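Local coordinates for protein alcohol oxidase (Myceliophthora thermophila, PDB 6F74) that probably oxidises alcohol-type substrates with bound FAD and molecular oxygen, as a secreted flavoprotein oxidase of the VAO type, at residues 96-106 against 119-127; 145-156 against 165-176. All coordinates share one frame; numbering follows the deposited sequence.

Interaction 1: residues 96-106 against 119-127. With NAG (2-acetamido-2-deoxy-beta-D-glucopyranose), chain E; FAD (flavin-adenine dinucleotide), chain I.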
loop_
_atom_site.group_PDB
_atom_site.type_symbol
_atom_site.label_atom_id
_atom_site.label_comp_id
_atom_site.label_asym_id
_atom_site.label_seq_id
_atom_site.Cartn_x
_atom_site.Cartn_y
_atom_site.Cartn_z
ATOM N N ILE A 96 -0.060 17.172 5.063
ATOM C CA ILE A 96 1.094 16.331 5.387
ATOM C C ILE A 96 0.777 15.324 6.515
ATOM O O ILE A 96 1.664 14.872 7.247
ATOM C CB ILE A 96 2.351 17.136 5.703
ATOM C CG1 ILE A 96 2.100 18.090 6.857
ATOM C CG2 ILE A 96 2.772 17.931 4.465
ATOM C CD1 ILE A 96 3.363 18.625 7.483
ATOM N N GLY A 97 -0.489 14.968 6.618
ATOM C CA GLY A 97 -0.894 13.890 7.503
ATOM C C GLY A 97 -0.547 12.562 6.864
ATOM O O GLY A 97 -0.813 12.362 5.661
ATOM N N ARG A 98 0.044 11.674 7.661
ATOM C CA ARG A 98 0.534 10.406 7.189
ATOM C C ARG A 98 0.025 9.245 8.039
ATOM O O ARG A 98 0.221 9.214 9.253
ATOM C CB ARG A 98 2.058 10.422 7.230
ATOM C CG ARG A 98 2.664 11.434 6.251
ATOM C CD ARG A 98 2.642 10.927 4.840
ATOM N NE ARG A 98 3.139 11.920 3.899
ATOM C CZ ARG A 98 2.439 12.945 3.401
ATOM N NH1 ARG A 98 1.186 13.171 3.778
ATOM N NH2 ARG A 98 3.028 13.813 2.569
ATOM N N ASN A 99 -0.662 8.298 7.403
ATOM C CA ASN A 99 -1.132 7.114 8.113
ATOM C C ASN A 99 0.053 6.311 8.698
ATOM O O ASN A 99 0.057 5.951 9.849
ATOM C CB ASN A 99 -1.930 6.230 7.176
ATOM C CG ASN A 99 -3.389 6.574 7.154
ATOM O OD1 ASN A 99 -4.198 5.745 7.508
ATOM N ND2 ASN A 99 -3.732 7.787 6.737
ATOM N N TYR A 100 1.040 6.043 7.862
ATOM C CA TYR A 100 2.227 5.351 8.263
ATOM C C TYR A 100 3.456 6.270 8.068
ATOM O O TYR A 100 4.196 6.133 7.122
ATOM C CB TYR A 100 2.355 4.095 7.440
ATOM C CG TYR A 100 1.198 3.134 7.601
ATOM C CD1 TYR A 100 0.925 2.513 8.816
ATOM C CD2 TYR A 100 0.397 2.827 6.520
ATOM C CE1 TYR A 100 -0.133 1.630 8.953
ATOM C CE2 TYR A 100 -0.645 1.913 6.624
ATOM C CZ TYR A 100 -0.931 1.323 7.829
ATOM O OH TYR A 100 -1.990 0.448 7.877
ATOM N N PRO A 101 3.655 7.226 8.975
ATOM C CA PRO A 101 4.693 8.241 8.754
ATOM C C PRO A 101 6.070 7.625 8.649
ATOM O O PRO A 101 6.428 6.803 9.496
ATOM C CB PRO A 101 4.574 9.126 10.001
ATOM C CG PRO A 101 3.925 8.267 11.024
ATOM C CD PRO A 101 2.943 7.446 10.251
ATOM N N TYR A 102 6.809 7.984 7.608
ATOM C CA TYR A 102 8.040 7.275 7.259
ATOM C C TYR A 102 9.158 7.571 8.294
ATOM O O TYR A 102 10.007 6.729 8.572
ATOM C CB TYR A 102 8.481 7.588 5.821
ATOM C CG TYR A 102 9.742 6.839 5.442
ATOM C CD1 TYR A 102 9.717 5.477 5.234
ATOM C CD2 TYR A 102 10.970 7.489 5.376
ATOM C CE1 TYR A 102 10.858 4.774 4.918
ATOM C CE2 TYR A 102 12.135 6.790 5.077
ATOM C CZ TYR A 102 12.064 5.429 4.847
ATOM O OH TYR A 102 13.198 4.731 4.544
ATOM N N ASN A 103 9.120 8.771 8.868
ATOM C CA ASN A 103 10.122 9.234 9.821
ATOM C C ASN A 103 9.473 10.281 10.704
ATOM O O ASN A 103 9.373 11.451 10.311
ATOM C CB ASN A 103 11.323 9.821 9.089
ATOM C CG ASN A 103 12.542 9.990 9.976
ATOM O OD1 ASN A 103 12.580 9.505 11.113
ATOM N ND2 ASN A 103 13.549 10.685 9.449
ATOM N N ILE A 104 9.042 9.852 11.890
ATOM C CA ILE A 104 8.378 10.745 12.857
ATOM C C ILE A 104 9.444 11.672 13.460
ATOM O O ILE A 104 10.175 11.287 14.400
ATOM C CB ILE A 104 7.629 9.938 13.959
ATOM C CG1 ILE A 104 6.528 9.059 13.354
ATOM C CG2 ILE A 104 7.011 10.852 15.015
ATOM C CD1 ILE A 104 5.839 8.115 14.327
ATOM N N THR A 105 9.557 12.871 12.892
ATOM C CA THR A 105 10.470 13.905 13.376
ATOM C C THR A 105 9.754 14.981 14.206
ATOM O O THR A 105 10.383 15.932 14.653
ATOM C CB THR A 105 11.190 14.580 12.196
ATOM O OG1 THR A 105 10.223 15.129 11.247
ATOM C CG2 THR A 105 12.103 13.547 11.519
ATOM N N CYS A 106 8.441 14.830 14.378
ATOM C CA CYS A 106 7.660 15.656 15.288
ATOM C C CYS A 106 6.588 14.814 15.945
ATOM O O CYS A 106 5.439 14.780 15.506
ATOM C CB CYS A 106 7.056 16.849 14.518
ATOM S SG CYS A 106 6.098 17.956 15.565
ATOM N N SER A 119 12.115 17.095 20.170
ATOM C CA SER A 119 12.129 18.167 19.204
ATOM C C SER A 119 11.084 17.949 18.157
ATOM O O SER A 119 10.603 16.817 17.994
ATOM C CB SER A 119 13.511 18.226 18.550
ATOM O OG SER A 119 13.807 19.550 18.472
ATOM N N CYS A 120 10.710 19.009 17.451
ATOM C CA CYS A 120 9.707 18.920 16.387
ATOM C C CYS A 120 10.231 19.665 15.165
ATOM O O CYS A 120 10.339 20.889 15.170
ATOM C CB CYS A 120 8.412 19.541 16.819
ATOM S SG CYS A 120 7.159 19.677 15.492
ATOM N N ILE A 121 10.533 18.903 14.114
ATOM C CA ILE A 121 10.770 19.498 12.795
ATOM C C ILE A 121 9.865 18.864 11.740
ATOM O O ILE A 121 9.297 17.783 11.947
ATOM C CB ILE A 121 12.247 19.425 12.366
ATOM C CG1 ILE A 121 12.681 17.986 12.165
ATOM C CG2 ILE A 121 13.116 20.179 13.375
ATOM C CD1 ILE A 121 14.063 17.844 11.506
ATOM N N LEU A 122 9.790 19.547 10.607
ATOM C CA LEU A 122 9.054 19.051 9.445
ATOM C C LEU A 122 9.679 17.753 8.933
ATOM O O LEU A 122 8.984 16.773 8.606
ATOM C CB LEU A 122 9.030 20.133 8.354
ATOM C CG LEU A 122 8.010 19.996 7.229
ATOM C CD1 LEU A 122 6.560 19.957 7.634
ATOM C CD2 LEU A 122 8.150 21.201 6.332
ATOM N N GLY A 123 11.009 17.753 8.896
ATOM C CA GLY A 123 11.767 16.632 8.379
ATOM C C GLY A 123 11.695 16.585 6.870
ATOM O O GLY A 123 11.961 17.586 6.174
ATOM N N SER A 124 11.337 15.414 6.370
ATOM C CA SER A 124 11.233 15.149 4.970
ATOM C C SER A 124 9.805 15.347 4.444
ATOM O O SER A 124 9.502 14.963 3.318
ATOM C CB SER A 124 11.712 13.730 4.702
ATOM O OG SER A 124 10.966 12.780 5.457
ATOM N N LEU A 125 8.926 15.935 5.237
ATOM C CA LEU A 125 7.591 16.236 4.761
ATOM C C LEU A 125 7.645 17.519 3.967
ATOM O O LEU A 125 8.446 18.378 4.291
ATOM C CB LEU A 125 6.606 16.367 5.929
ATOM C CG LEU A 125 6.356 15.114 6.771
ATOM C CD1 LEU A 125 5.405 15.414 7.901
ATOM C CD2 LEU A 125 5.775 13.999 5.944
ATOM N N PRO A 126 6.790 17.662 2.930
ATOM C CA PRO A 126 6.714 18.880 2.126
ATOM C C PRO A 126 6.471 20.147 2.930
ATOM O O PRO A 126 5.734 20.142 3.918
ATOM C CB PRO A 126 5.502 18.628 1.203
ATOM C CG PRO A 126 5.429 17.165 1.097
ATOM C CD PRO A 126 5.844 16.637 2.443
ATOM N N TYR A 127 7.095 21.227 2.464
ATOM C CA TYR A 127 7.086 22.536 3.118
ATOM C C TYR A 127 5.877 23.384 2.692
ATOM O O TYR A 127 5.340 24.172 3.479
ATOM C CB TYR A 127 8.423 23.205 2.811
ATOM C CG TYR A 127 8.748 24.475 3.573
ATOM C CD1 TYR A 127 9.351 24.436 4.845
ATOM C CD2 TYR A 127 8.503 25.711 3.006
ATOM C CE1 TYR A 127 9.683 25.584 5.512
ATOM C CE2 TYR A 127 8.803 26.878 3.685
ATOM C CZ TYR A 127 9.412 26.816 4.919
ATOM O OH TYR A 127 9.688 28.013 5.529
HETATM C C1 NAG E . 14.803 10.914 10.101
HETATM C C2 NAG E . 15.870 10.346 9.164
HETATM C C3 NAG E . 17.260 10.656 9.701
HETATM C C4 NAG E . 17.443 12.138 9.945
HETATM C C5 NAG E . 16.315 12.645 10.833
HETATM C C6 NAG E . 16.294 14.148 10.984
HETATM C C7 NAG E . 15.535 8.277 7.825
HETATM C C8 NAG E . 15.571 6.784 7.840
HETATM N N2 NAG E . 15.808 8.894 8.996
HETATM O O3 NAG E . 18.244 10.226 8.767
HETATM O O4 NAG E . 18.724 12.360 10.547
HETATM O O5 NAG E . 15.090 12.315 10.217
HETATM O O6 NAG E . 16.129 14.782 9.699
HETATM O O7 NAG E . 15.263 8.860 6.784
HETATM P PA FAD I . -0.256 8.355 -1.350
HETATM O O1A FAD I . 0.701 8.412 -0.162
HETATM O O2A FAD I . -1.156 9.536 -1.536
HETATM O O5B FAD I . 0.621 8.123 -2.642
HETATM C C5B FAD I . 1.346 6.932 -2.777
HETATM C C4B FAD I . 2.321 7.078 -3.932
HETATM O O4B FAD I . 1.543 7.239 -5.106
HETATM C C3B FAD I . 3.236 8.275 -3.888
HETATM O O3B FAD I . 4.425 7.929 -4.609
HETATM C C2B FAD I . 2.518 9.329 -4.693
HETATM O O2B FAD I . 3.367 10.242 -5.399
HETATM C C1B FAD I . 1.795 8.496 -5.717
HETATM N N9A FAD I . 0.512 9.024 -6.194
HETATM C C8A FAD I . -0.625 9.123 -5.493
HETATM N N7A FAD I . -1.619 9.616 -6.257
HETATM C C5A FAD I . -1.105 9.822 -7.466
HETATM C C6A FAD I . -1.649 10.321 -8.729
HETATM N N6A FAD I . -2.955 10.671 -8.748
HETATM N N1A FAD I . -0.800 10.408 -9.787
HETATM C C2A FAD I . 0.503 10.038 -9.684
HETATM N N3A FAD I . 1.062 9.546 -8.549
HETATM C C4A FAD I . 0.298 9.422 -7.433
HETATM N N1 FAD I . -2.707 -1.787 -0.024
HETATM C C2 FAD I . -3.274 -2.930 -0.472
HETATM O O2 FAD I . -2.826 -3.455 -1.524
HETATM N N3 FAD I . -4.317 -3.507 0.157
HETATM C C4 FAD I . -4.843 -3.007 1.289
HETATM O O4 FAD I . -5.798 -3.554 1.880
HETATM C C4X FAD I . -4.269 -1.769 1.857
HETATM N N5 FAD I . -4.749 -1.226 2.994
HETATM C C5X FAD I . -4.207 -0.084 3.485
HETATM C C6 FAD I . -4.728 0.474 4.652
HETATM C C7 FAD I . -4.224 1.647 5.184
HETATM C C7M FAD I . -4.887 2.097 6.462
HETATM C C8 FAD I . -3.105 2.346 4.489
HETATM C C8M FAD I . -2.523 3.665 4.979
HETATM C C9 FAD I . -2.566 1.781 3.338
HETATM C C9A FAD I . -3.071 0.590 2.787
HETATM N N10 FAD I . -2.567 0.001 1.595
HETATM C C10 FAD I . -3.144 -1.182 1.114
HETATM C "C1'" FAD I . -1.388 0.535 0.872
HETATM C "C2'" FAD I . -1.581 1.400 -0.329
HETATM O "O2'" FAD I . -1.809 0.536 -1.440
HETATM C "C3'" FAD I . -0.296 2.193 -0.592
HETATM O "O3'" FAD I . 0.153 2.881 0.589
HETATM C "C4'" FAD I . -0.467 3.184 -1.735
HETATM O "O4'" FAD I . 0.761 3.887 -1.947
HETATM C "C5'" FAD I . -1.599 4.161 -1.456
HETATM O "O5'" FAD I . -1.749 5.067 -2.536
HETATM P P FAD I . -2.330 6.477 -2.113
HETATM O O1P FAD I . -3.550 6.289 -1.254
HETATM O O2P FAD I . -2.416 7.284 -3.365
HETATM O O3P FAD I . -1.124 6.997 -1.168
HETATM O O HOH W 1 9.886 13.531 8.727
HETATM O O HOH W 2 13.032 12.303 7.058
#
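Thr105 OG1 joins the two irregular loops: it donates to Ile121 O at 2.9 Å and accepts a bond from a water that also bonds Asn103 O. The donor stands above the Ile121 carbonyl plane, 52° out of it, off its lone pairs. A chi1 of 56° sets OG1 between its own backbone N and carbonyl carbon, while CG2 lies 3.5 Å from O5 of the sugar N-linked to Asn103. In return, Ile121 N gives Thr105 O a bond of 3.0 Å, nearly straight at 168°. One residue on, the Cys106–Cys120 disulfide (SG to SG 2.0 Å) ties the loops covalently.

At the other end the contact is apolar. Leu122 to Leu125 form a type II' beta turn, Gly123 having positive phi. Ile96 CD1 presses on Leu122 CD1 at 3.5 Å, tighter than usual, the side chains crossing at about a right angle, and also meets Leu125 CD1. Leu125 CD2 lies alongside the bent Arg98 chain, 3.9 Å from Arg98 NE; the guanidinium is salt-bridged to Asp166 and Glu172. Both segments link helix 88-93 to strand 128-131; Asn99 packs back on that helix, and Pro126 and Tyr127 lead into the strand.

Interaction 2: residues 145-156 against 165-176. With FAD (flavin-adenine dinucleotide), chain I.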
loop_
_atom_site.group_PDB
_atom_site.type_symbol
_atom_site.label_atom_id
_atom_site.label_comp_id
_atom_site.label_asym_id
_atom_site.label_seq_id
_atom_site.Cartn_x
_atom_site.Cartn_y
_atom_site.Cartn_z
ATOM N N ALA A 145 6.570 24.466 -9.872
ATOM C CA ALA A 145 7.645 23.585 -9.360
ATOM C C ALA A 145 8.810 23.551 -10.324
ATOM O O ALA A 145 9.972 23.702 -9.934
ATOM C CB ALA A 145 7.126 22.172 -9.160
ATOM N N LYS A 146 8.481 23.341 -11.600
ATOM C CA LYS A 146 9.480 23.304 -12.667
ATOM C C LYS A 146 10.139 24.673 -12.849
ATOM O O LYS A 146 11.338 24.766 -12.982
ATOM C CB LYS A 146 8.850 22.865 -14.006
ATOM C CG LYS A 146 8.298 21.453 -14.057
ATOM C CD LYS A 146 7.992 21.024 -15.488
ATOM C CE LYS A 146 6.882 21.830 -16.130
ATOM N NZ LYS A 146 6.647 21.434 -17.527
ATOM N N GLN A 147 9.349 25.731 -12.829
ATOM C CA GLN A 147 9.878 27.073 -13.017
ATOM C C GLN A 147 10.888 27.460 -11.926
ATOM O O GLN A 147 11.970 27.993 -12.257
ATOM C CB GLN A 147 8.758 28.102 -13.040
ATOM C CG GLN A 147 9.259 29.503 -13.421
ATOM C CD GLN A 147 8.194 30.534 -13.390
ATOM O OE1 GLN A 147 7.031 30.226 -13.202
ATOM N NE2 GLN A 147 8.582 31.774 -13.627
ATOM N N HIS A 148 10.559 27.170 -10.658
ATOM C CA HIS A 148 11.440 27.511 -9.558
ATOM C C HIS A 148 12.342 26.368 -9.096
ATOM O O HIS A 148 12.988 26.475 -8.047
ATOM C CB HIS A 148 10.666 28.143 -8.402
ATOM C CG HIS A 148 9.881 29.352 -8.800
ATOM N ND1 HIS A 148 10.421 30.623 -8.899
ATOM C CD2 HIS A 148 8.578 29.468 -9.150
ATOM C CE1 HIS A 148 9.476 31.476 -9.263
ATOM N NE2 HIS A 148 8.341 30.809 -9.397
ATOM N N ASN A 149 12.424 25.311 -9.910
ATOM C CA ASN A 149 13.250 24.137 -9.649
ATOM C C ASN A 149 13.048 23.583 -8.247
ATOM O O ASN A 149 14.011 23.288 -7.512
ATOM C CB ASN A 149 14.718 24.484 -9.946
ATOM C CG ASN A 149 15.680 23.366 -9.595
ATOM O OD1 ASN A 149 15.453 22.203 -9.939
ATOM N ND2 ASN A 149 16.767 23.714 -8.920
ATOM N N ILE A 150 11.787 23.490 -7.860
ATOM C CA ILE A 150 11.394 23.017 -6.543
ATOM C C ILE A 150 10.845 21.601 -6.743
ATOM O O ILE A 150 10.056 21.353 -7.693
ATOM C CB ILE A 150 10.299 23.922 -5.923
ATOM C CG1 ILE A 150 10.843 25.321 -5.674
ATOM C CG2 ILE A 150 9.751 23.337 -4.630
ATOM C CD1 ILE A 150 9.890 26.246 -4.920
ATOM N N ARG A 151 11.205 20.707 -5.821
ATOM C CA ARG A 151 10.800 19.312 -5.878
ATOM C C ARG A 151 9.284 19.175 -5.749
ATOM O O ARG A 151 8.684 19.698 -4.792
ATOM C CB ARG A 151 11.487 18.480 -4.776
ATOM C CG ARG A 151 11.018 17.037 -4.709
ATOM C CD ARG A 151 11.653 16.228 -3.626
ATOM N NE ARG A 151 11.128 14.864 -3.612
ATOM C CZ ARG A 151 11.561 13.884 -2.806
ATOM N NH1 ARG A 151 12.550 14.113 -1.935
ATOM N NH2 ARG A 151 11.002 12.653 -2.859
ATOM N N LEU A 152 8.671 18.502 -6.723
ATOM C CA LEU A 152 7.226 18.295 -6.701
ATOM C C LEU A 152 6.927 16.956 -6.059
ATOM O O LEU A 152 7.411 15.929 -6.521
ATOM C CB LEU A 152 6.608 18.356 -8.103
ATOM C CG LEU A 152 5.080 18.223 -8.170
ATOM C CD1 LEU A 152 4.411 19.446 -7.569
ATOM C CD2 LEU A 152 4.624 18.049 -9.599
ATOM N N VAL A 153 6.106 16.982 -5.014
ATOM C CA VAL A 153 5.670 15.796 -4.318
ATOM C C VAL A 153 4.165 15.614 -4.546
ATOM O O VAL A 153 3.386 16.524 -4.348
ATOM C CB VAL A 153 6.028 15.877 -2.807
ATOM C CG1 VAL A 153 5.617 14.604 -2.094
ATOM C CG2 VAL A 153 7.540 16.110 -2.621
ATOM N N THR A 154 3.768 14.419 -4.954
ATOM C CA THR A 154 2.367 14.127 -5.260
ATOM C C THR A 154 1.771 13.289 -4.135
ATOM O O THR A 154 2.346 12.290 -3.740
ATOM C CB THR A 154 2.241 13.413 -6.628
ATOM O OG1 THR A 154 2.776 14.265 -7.660
ATOM C CG2 THR A 154 0.759 13.049 -6.966
ATOM N N SER A 155 0.624 13.724 -3.614
ATOM C CA SER A 155 -0.105 12.952 -2.607
ATOM C C SER A 155 -1.588 12.958 -2.927
ATOM O O SER A 155 -2.174 14.020 -3.095
ATOM C CB SER A 155 0.159 13.528 -1.237
ATOM O OG SER A 155 -0.460 12.792 -0.210
ATOM N N SER A 156 -2.178 11.769 -3.054
ATOM C CA SER A 156 -3.652 11.648 -3.056
ATOM C C SER A 156 -4.210 11.552 -1.647
ATOM O O SER A 156 -5.228 12.176 -1.369
ATOM C CB SER A 156 -4.112 10.453 -3.867
ATOM O OG SER A 156 -3.852 10.684 -5.254
ATOM N N SER A 165 5.218 9.605 -1.121
ATOM C CA SER A 165 4.518 10.901 -1.135
ATOM C C SER A 165 5.116 11.936 -0.147
ATOM O O SER A 165 4.393 12.797 0.377
ATOM C CB SER A 165 3.024 10.675 -0.874
ATOM O OG SER A 165 2.756 10.004 0.345
ATOM N N ASP A 166 6.419 11.831 0.127
ATOM C CA ASP A 166 7.162 12.794 0.983
ATOM C C ASP A 166 8.248 13.499 0.143
ATOM O O ASP A 166 8.526 13.120 -0.983
ATOM C CB ASP A 166 7.824 12.079 2.188
ATOM C CG ASP A 166 6.816 11.504 3.190
ATOM O OD1 ASP A 166 5.602 11.611 2.956
ATOM O OD2 ASP A 166 7.202 10.914 4.236
ATOM N N GLY A 167 8.884 14.502 0.708
ATOM C CA GLY A 167 10.134 15.008 0.135
ATOM C C GLY A 167 10.583 16.266 0.815
ATOM O O GLY A 167 9.855 17.243 0.783
ATOM N N TYR A 168 11.760 16.225 1.439
ATOM C CA TYR A 168 12.368 17.407 2.075
ATOM C C TYR A 168 12.331 18.621 1.163
ATOM O O TYR A 168 12.748 18.534 -0.002
ATOM C CB TYR A 168 13.849 17.146 2.528
ATOM C CG TYR A 168 14.527 18.383 3.080
ATOM C CD1 TYR A 168 14.385 18.738 4.416
ATOM C CD2 TYR A 168 15.257 19.222 2.271
ATOM C CE1 TYR A 168 14.982 19.882 4.938
ATOM C CE2 TYR A 168 15.889 20.385 2.783
ATOM C CZ TYR A 168 15.745 20.693 4.111
ATOM O OH TYR A 168 16.310 21.817 4.635
ATOM N N GLY A 169 11.840 19.727 1.697
ATOM C CA GLY A 169 11.858 21.003 1.006
ATOM C C GLY A 169 10.952 21.044 -0.239
ATOM O O GLY A 169 11.203 21.821 -1.151
ATOM N N GLY A 170 9.937 20.205 -0.241
ATOM C CA GLY A 170 9.125 19.966 -1.412
ATOM C C GLY A 170 7.926 20.866 -1.515
ATOM O O GLY A 170 7.514 21.486 -0.537
ATOM N N LEU A 171 7.363 20.926 -2.713
ATOM C CA LEU A 171 6.050 21.521 -2.956
ATOM C C LEU A 171 5.109 20.362 -3.217
ATOM O O LEU A 171 5.281 19.630 -4.201
ATOM C CB LEU A 171 6.102 22.470 -4.147
ATOM C CG LEU A 171 4.786 23.054 -4.665
ATOM C CD1 LEU A 171 3.974 23.755 -3.560
ATOM C CD2 LEU A 171 5.076 24.033 -5.779
ATOM N N GLU A 172 4.130 20.166 -2.334
ATOM C CA GLU A 172 3.197 19.062 -2.488
ATOM C C GLU A 172 2.010 19.410 -3.406
ATOM O O GLU A 172 1.303 20.376 -3.182
ATOM C CB GLU A 172 2.691 18.593 -1.133
ATOM C CG GLU A 172 1.825 17.344 -1.196
ATOM C CD GLU A 172 1.280 16.943 0.144
ATOM O OE1 GLU A 172 0.308 17.563 0.566
ATOM O OE2 GLU A 172 1.798 15.977 0.755
ATOM N N LEU A 173 1.813 18.606 -4.442
ATOM C CA LEU A 173 0.564 18.578 -5.167
ATOM C C LEU A 173 -0.367 17.661 -4.417
ATOM O O LEU A 173 -0.273 16.421 -4.547
ATOM C CB LEU A 173 0.794 18.077 -6.592
ATOM C CG LEU A 173 -0.476 17.926 -7.442
ATOM C CD1 LEU A 173 -1.154 19.267 -7.680
ATOM C CD2 LEU A 173 -0.083 17.261 -8.738
ATOM N N TRP A 174 -1.250 18.251 -3.618
ATOM C CA TRP A 174 -2.244 17.489 -2.828
ATOM C C TRP A 174 -3.555 17.339 -3.614
ATOM O O TRP A 174 -4.245 18.317 -3.899
ATOM C CB TRP A 174 -2.484 18.220 -1.515
ATOM C CG TRP A 174 -3.248 17.466 -0.471
ATOM C CD1 TRP A 174 -3.260 16.101 -0.258
ATOM C CD2 TRP A 174 -4.089 18.031 0.525
ATOM N NE1 TRP A 174 -4.076 15.802 0.811
ATOM C CE2 TRP A 174 -4.592 16.967 1.313
ATOM C CE3 TRP A 174 -4.456 19.335 0.847
ATOM C CZ2 TRP A 174 -5.444 17.175 2.404
ATOM C CZ3 TRP A 174 -5.315 19.548 1.930
ATOM C CH2 TRP A 174 -5.799 18.462 2.691
ATOM N N LEU A 175 -3.890 16.098 -3.969
ATOM C CA LEU A 175 -5.019 15.807 -4.854
ATOM C C LEU A 175 -6.297 15.418 -4.135
ATOM O O LEU A 175 -7.287 15.086 -4.777
ATOM C CB LEU A 175 -4.599 14.732 -5.846
ATOM C CG LEU A 175 -3.443 15.179 -6.763
ATOM C CD1 LEU A 175 -2.954 13.981 -7.566
ATOM C CD2 LEU A 175 -3.851 16.320 -7.690
ATOM N N HIS A 176 -6.309 15.509 -2.812
ATOM C CA HIS A 176 -7.413 14.967 -1.993
ATOM C C HIS A 176 -8.775 15.597 -2.316
ATOM O O HIS A 176 -9.791 14.942 -2.218
ATOM C CB HIS A 176 -7.047 15.098 -0.521
ATOM C CG HIS A 176 -8.044 14.511 0.419
ATOM N ND1 HIS A 176 -8.719 15.268 1.343
ATOM C CD2 HIS A 176 -8.444 13.235 0.610
ATOM C CE1 HIS A 176 -9.518 14.488 2.045
ATOM N NE2 HIS A 176 -9.341 13.247 1.647
HETATM P PA FAD I . -0.256 8.355 -1.350
HETATM O O1A FAD I . 0.701 8.412 -0.162
HETATM O O2A FAD I . -1.156 9.536 -1.536
HETATM O O5B FAD I . 0.621 8.123 -2.642
HETATM C C5B FAD I . 1.346 6.932 -2.777
HETATM C C4B FAD I . 2.321 7.078 -3.932
HETATM O O4B FAD I . 1.543 7.239 -5.106
HETATM C C3B FAD I . 3.236 8.275 -3.888
HETATM O O3B FAD I . 4.425 7.929 -4.609
HETATM C C2B FAD I . 2.518 9.329 -4.693
HETATM O O2B FAD I . 3.367 10.242 -5.399
HETATM C C1B FAD I . 1.795 8.496 -5.717
HETATM N N9A FAD I . 0.512 9.024 -6.194
HETATM C C8A FAD I . -0.625 9.123 -5.493
HETATM N N7A FAD I . -1.619 9.616 -6.257
HETATM C C5A FAD I . -1.105 9.822 -7.466
HETATM C C6A FAD I . -1.649 10.321 -8.729
HETATM N N6A FAD I . -2.955 10.671 -8.748
HETATM N N1A FAD I . -0.800 10.408 -9.787
HETATM C C2A FAD I . 0.503 10.038 -9.684
HETATM N N3A FAD I . 1.062 9.546 -8.549
HETATM C C4A FAD I . 0.298 9.422 -7.433
HETATM N N1 FAD I . -2.707 -1.787 -0.024
HETATM C C2 FAD I . -3.274 -2.930 -0.472
HETATM O O2 FAD I . -2.826 -3.455 -1.524
HETATM N N3 FAD I . -4.317 -3.507 0.157
HETATM C C4 FAD I . -4.843 -3.007 1.289
HETATM O O4 FAD I . -5.798 -3.554 1.880
HETATM C C4X FAD I . -4.269 -1.769 1.857
HETATM N N5 FAD I . -4.749 -1.226 2.994
HETATM C C5X FAD I . -4.207 -0.084 3.485
HETATM C C6 FAD I . -4.728 0.474 4.652
HETATM C C7 FAD I . -4.224 1.647 5.184
HETATM C C7M FAD I . -4.887 2.097 6.462
HETATM C C8 FAD I . -3.105 2.346 4.489
HETATM C C8M FAD I . -2.523 3.665 4.979
HETATM C C9 FAD I . -2.566 1.781 3.338
HETATM C C9A FAD I . -3.071 0.590 2.787
HETATM N N10 FAD I . -2.567 0.001 1.595
HETATM C C10 FAD I . -3.144 -1.182 1.114
HETATM C "C1'" FAD I . -1.388 0.535 0.872
HETATM C "C2'" FAD I . -1.581 1.400 -0.329
HETATM O "O2'" FAD I . -1.809 0.536 -1.440
HETATM C "C3'" FAD I . -0.296 2.193 -0.592
HETATM O "O3'" FAD I . 0.153 2.881 0.589
HETATM C "C4'" FAD I . -0.467 3.184 -1.735
HETATM O "O4'" FAD I . 0.761 3.887 -1.947
HETATM C "C5'" FAD I . -1.599 4.161 -1.456
HETATM O "O5'" FAD I . -1.749 5.067 -2.536
HETATM P P FAD I . -2.330 6.477 -2.113
HETATM O O1P FAD I . -3.550 6.289 -1.254
HETATM O O2P FAD I . -2.416 7.284 -3.365
HETATM O O3P FAD I . -1.124 6.997 -1.168
HETATM O O HOH W 3 14.006 16.496 -1.699
HETATM O O HOH W 4 12.907 21.039 -3.252
#
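Backbone hydrogen bonds form a parallel ladder from Arg151 to Leu175, with Leu152, Val153, Thr154 and Ser155 paired to Leu171, Glu172, Leu173 and Trp174. Its first rung, Leu171 N to Arg151 O, measures 2.8 Å and is straight at 174°; the short strand axes diverge by 28°.

Apolar contacts lie on the face of Leu152, Leu171 and Leu173. Ile150 CG2 reaches Leu171 CB at 3.8 Å, and Leu152 CD1 rests 4.0 Å from Leu173 CB. Helix 135-147 packs on this face. It ends in a Schellman motif at Asn149 and leads into strand 152-155, completing a beta-alpha-beta crossover from strand 128-131 in the FAD-binding domain; strand 171-174 lies between the two. On the other face Val153 abuts the returning loop, CG1 3.3 Å from Ser165 O.

Among polar side chains, Arg151 runs fully extended (chi1 175°), which lays one guanidinium face over Gly167, with NH1 3.3 Å from its CA. At the edge, in plane, NH1 donates to a water that bonds Tyr168 O; Glu589 takes the charge. With an alanine here, Glu589 would probably be left without its mate and the turn at Gly167 uncovered on that side.

FAD lies by the carboxyl end of strand 152-155, where Ser156 OG donates to adenine N7A (2.7 Å) and Thr154 O accepts from ribose O2B; from the loop before strand 171-174, Ser165 OG donates to phosphate O1A (2.6 Å).

Interaction 1 closes before interaction 2 opens, and their centres lie 14 Å apart, yet they touch directly. Arg98 is the main bridge: NE forms a 2.7 Å salt bridge with Asp166 OD1, and NH2 a second one with Glu172 OE2. The backbone adds a probable hydrogen bond of 3.0 Å from Tyr127 N to Gly170 O, where strand 128-131 joins the sheet of interaction 2. Both contacts also meet FAD, at different ends. Residues 96-106 reach the flavin, with Asn99 CB 3.4 Å from methyl C8M, whereas 145-156 and 165-176 hold adenine, ribose and phosphate. Asp166, paired with Arg98, directly follows the phosphate-binding Ser165.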